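Local coordinates for SAHS4 (Ramazzottius varieornatus, PDB 5Z4G), which is a secreted, zinc-binding heat-soluble tardigrade protein that probably acts as a molecular shield protecting other molecules during desiccation, at residues G33-W38 with Q143-N148. Sequence-based numbering, arbitrary orientation.
Sequences GTPENW and QTFTSN
F145 reaches from strand 140-147 to P35, in the loop before helix 38-44, and W38, the first residue of that helix, and its phenyl ring carries the whole apolar contact. From CB, its CG is set between the backbone N and the carbonyl carbon (chi1 40°), the crowded position, which directs the ring to the loop. Beyond CG, the far rim of the ring, CE2 and CZ, does the touching. CE2 meets the six-membered part of the W38 indole, 3.9 Å from CZ3 and 4.2 Å from CE3. CZ lies 3.7 Å from P35 CB and 3.9 Å from P35 CG, so the pyrrolidine closes on the edge of the phenyl ring, near its plane. F145 CE2 likewise arrives at the edge of the indole, and no face-to-face stack forms. W38 has CG anti to its backbone N (chi1 -173°), an orientation that brings one indole face over P35, whose CD sits 3.6 Å above the plane, offset toward the rim. A type II turn from P35 to W38, closed by W38 N to P35 O at 3.1 Å, keeps both residues together before the one phenyl. F41 adds an edge-to-face contact to F145, and V132 of the adjacent strand also touches it; Y55 meets the W38 indole. An alanine in place of F145 would probably leave P35 CB and the CZ3 rim of W38 without their shared partner and open a gap between loop and strand. Away from both zinc sites, this buried packing ties the segment leading into the helical region to the inner side of the antiparallel barrel, as in the fatty-acid-binding-protein fold, where a helical lid follows the first strand.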
ATOM      1  N   GLY A  33       6.892  -8.518  12.435  1.00 18.40           N
ATOM      2  CA  GLY A  33       8.223  -8.116  12.005  1.00 18.52           C
ATOM      3  C   GLY A  33       8.223  -6.992  10.995  1.00 19.28           C
ATOM      4  O   GLY A  33       7.169  -6.442  10.653  1.00 20.52           O
ATOM      5  N   THR A  34       9.421  -6.657  10.535  1.00 19.06           N
ATOM      6  CA  THR A  34       9.649  -5.561   9.601  1.00 19.28           C
ATOM      7  C   THR A  34       9.749  -6.086   8.170  1.00 17.71           C
ATOM      8  O   THR A  34      10.067  -7.256   7.973  1.00 18.21           O
ATOM      9  CB  THR A  34      10.939  -4.787   9.952  1.00 22.25           C
ATOM     10  OG1 THR A  34      12.023  -5.709  10.123  1.00 23.71           O
ATOM     11  CG2 THR A  34      10.743  -3.983  11.228  1.00 25.63           C
ATOM     12  N   PRO A  35       9.467  -5.229   7.164  1.00 17.10           N
ATOM     13  CA  PRO A  35       9.592  -5.666   5.771  1.00 17.00           C
ATOM     14  C   PRO A  35      10.990  -6.188   5.445  1.00 18.06           C
ATOM     15  O   PRO A  35      11.970  -5.761   6.069  1.00 19.97           O
ATOM     16  CB  PRO A  35       9.323  -4.382   4.989  1.00 17.06           C
ATOM     17  CG  PRO A  35       8.380  -3.636   5.866  1.00 17.00           C
ATOM     18  CD  PRO A  35       8.934  -3.855   7.244  1.00 18.33           C
ATOM     19  N   GLU A  36      11.068  -7.134   4.512  1.00 19.12           N
ATOM     20  CA  GLU A  36      12.344  -7.565   3.943  1.00 21.36           C
ATOM     21  C   GLU A  36      13.078  -6.354   3.377  1.00 21.53           C
ATOM     22  O   GLU A  36      12.471  -5.519   2.692  1.00 20.74           O
ATOM     23  CB  GLU A  36      12.128  -8.608   2.849  1.00 25.10           C
ATOM     24  CG  GLU A  36      12.599 -10.011   3.207  1.00 35.25           C
ATOM     25  CD  GLU A  36      12.807 -10.898   1.986  1.00 40.80           C
ATOM     26  OE1 GLU A  36      12.419 -12.083   2.043  1.00 47.32           O
ATOM     27  OE2 GLU A  36      13.353 -10.419   0.967  1.00 45.26           O
ATOM     28  N   ASN A  37      14.370  -6.253   3.703  1.00 22.35           N
ATOM     29  CA  ASN A  37      15.238  -5.147   3.274  1.00 24.19           C
ATOM     30  C   ASN A  37      14.839  -3.763   3.844  1.00 22.87           C
ATOM     31  O   ASN A  37      15.219  -2.722   3.298  1.00 24.71           O
ATOM     32  CB  ASN A  37      15.348  -5.122   1.735  1.00 22.77           C
ATOM     33  CG  ASN A  37      16.664  -4.553   1.248  1.00 23.75           C
ATOM     34  OD1 ASN A  37      17.707  -4.733   1.877  1.00 26.69           O
ATOM     35  ND2 ASN A  37      16.625  -3.879   0.104  1.00 23.45           N
ATOM     36  N   TRP A  38      14.093  -3.761   4.950  1.00 23.68           N
ATOM     37  CA  TRP A  38      13.614  -2.528   5.584  1.00 23.43           C
ATOM     38  C   TRP A  38      14.706  -1.521   5.930  1.00 26.76           C
ATOM     39  O   TRP A  38      14.538  -0.329   5.657  1.00 26.35           O
ATOM     40  CB  TRP A  38      12.779  -2.843   6.829  1.00 23.56           C
ATOM     41  CG  TRP A  38      12.100  -1.652   7.464  1.00 24.33           C
ATOM     42  CD1 TRP A  38      12.282  -1.197   8.738  1.00 25.61           C
ATOM     43  CD2 TRP A  38      11.126  -0.781   6.861  1.00 24.63           C
ATOM     44  NE1 TRP A  38      11.480  -0.103   8.972  1.00 26.84           N
ATOM     45  CE2 TRP A  38      10.758   0.173   7.841  1.00 25.98           C
ATOM     46  CE3 TRP A  38      10.525  -0.714   5.589  1.00 25.75           C
ATOM     47  CZ2 TRP A  38       9.821   1.191   7.589  1.00 25.65           C
ATOM     48  CZ3 TRP A  38       9.590   0.302   5.335  1.00 26.38           C
ATOM     49  CH2 TRP A  38       9.246   1.237   6.339  1.00 25.80           C
ATOM     50  N   GLN A 143       3.471  -7.245  -0.652  1.00 11.18           N
ATOM     51  CA  GLN A 143       3.516  -5.833  -1.029  1.00 10.70           C
ATOM     52  C   GLN A 143       4.979  -5.463  -1.262  1.00 11.08           C
ATOM     53  O   GLN A 143       5.785  -5.479  -0.339  1.00 12.37           O
ATOM     54  CB  GLN A 143       2.894  -4.980   0.082  1.00 11.96           C
ATOM     55  CG  GLN A 143       2.923  -3.472  -0.152  1.00 12.04           C
ATOM     56  CD  GLN A 143       2.594  -2.673   1.104  1.00 11.74           C
ATOM     57  OE1 GLN A 143       2.986  -3.045   2.212  1.00 13.52           O
ATOM     58  NE2 GLN A 143       1.899  -1.556   0.934  1.00 13.55           N
ATOM     59  N   THR A 144       5.319  -5.167  -2.505  1.00 11.82           N
ATOM     60  CA  THR A 144       6.687  -4.831  -2.869  1.00 13.23           C
ATOM     61  C   THR A 144       6.712  -3.330  -3.110  1.00 13.76           C
ATOM     62  O   THR A 144       5.825  -2.797  -3.762  1.00 17.11           O
ATOM     63  CB  THR A 144       7.112  -5.639  -4.124  1.00 18.09           C
ATOM     64  OG1 THR A 144       6.946  -7.038  -3.869  1.00 21.68           O
ATOM     65  CG2 THR A 144       8.558  -5.403  -4.507  1.00 22.83           C
ATOM     66  N   PHE A 145       7.710  -2.634  -2.577  1.00 13.51           N
ATOM     67  CA  PHE A 145       7.802  -1.186  -2.762  1.00 13.05           C
ATOM     68  C   PHE A 145       9.224  -0.772  -3.091  1.00 13.09           C
ATOM     69  O   PHE A 145      10.169  -1.201  -2.422  1.00 15.20           O
ATOM     70  CB  PHE A 145       7.255  -0.409  -1.548  1.00 15.40           C
ATOM     71  CG  PHE A 145       7.621  -0.999  -0.218  1.00 16.53           C
ATOM     72  CD1 PHE A 145       6.805  -1.970   0.378  1.00 18.16           C
ATOM     73  CD2 PHE A 145       8.758  -0.565   0.466  1.00 17.45           C
ATOM     74  CE1 PHE A 145       7.131  -2.505   1.614  1.00 20.49           C
ATOM     75  CE2 PHE A 145       9.086  -1.106   1.699  1.00 19.74           C
ATOM     76  CZ  PHE A 145       8.274  -2.074   2.271  1.00 19.83           C
ATOM     77  N   THR A 146       9.361   0.056  -4.124  1.00 11.26           N
ATOM     78  CA  THR A 146      10.669   0.508  -4.590  1.00 12.04           C
ATOM     79  C   THR A 146      10.694   2.021  -4.627  1.00 11.59           C
ATOM     80  O   THR A 146       9.784   2.637  -5.182  1.00 11.96           O
ATOM     81  CB  THR A 146      10.993  -0.070  -5.982  1.00 12.75           C
ATOM     82  OG1 THR A 146      10.886  -1.499  -5.931  1.00 14.97           O
ATOM     83  CG2 THR A 146      12.417   0.330  -6.452  1.00 13.53           C
ATOM     84  N   SER A 147      11.741   2.606  -4.049  1.00 12.59           N
ATOM     85  CA  SER A 147      11.936   4.049  -4.093  1.00 14.10           C
ATOM     86  C   SER A 147      13.417   4.357  -4.038  1.00 14.95           C
ATOM     87  O   SER A 147      14.145   3.747  -3.247  1.00 16.20           O
ATOM     88  CB  SER A 147      11.209   4.732  -2.930  1.00 15.66           C
ATOM     89  OG  SER A 147      11.249   6.136  -3.092  1.00 16.33           O
ATOM     90  N   ASN A 148      13.860   5.291  -4.884  1.00 15.73           N
ATOM     91  CA  ASN A 148      15.282   5.691  -4.950  1.00 17.37           C
ATOM     92  C   ASN A 148      16.192   4.477  -5.140  1.00 16.47           C
ATOM     93  O   ASN A 148      17.300   4.402  -4.574  1.00 18.36           O
ATOM     94  CB  ASN A 148      15.697   6.489  -3.698  1.00 20.33           C
ATOM     95  CG  ASN A 148      15.086   7.882  -3.644  1.00 22.44           C
ATOM     96  OD1 ASN A 148      14.553   8.395  -4.629  1.00 22.43           O
ATOM     97  ND2 ASN A 148      15.173   8.506  -2.475  1.00 24.01           N
TER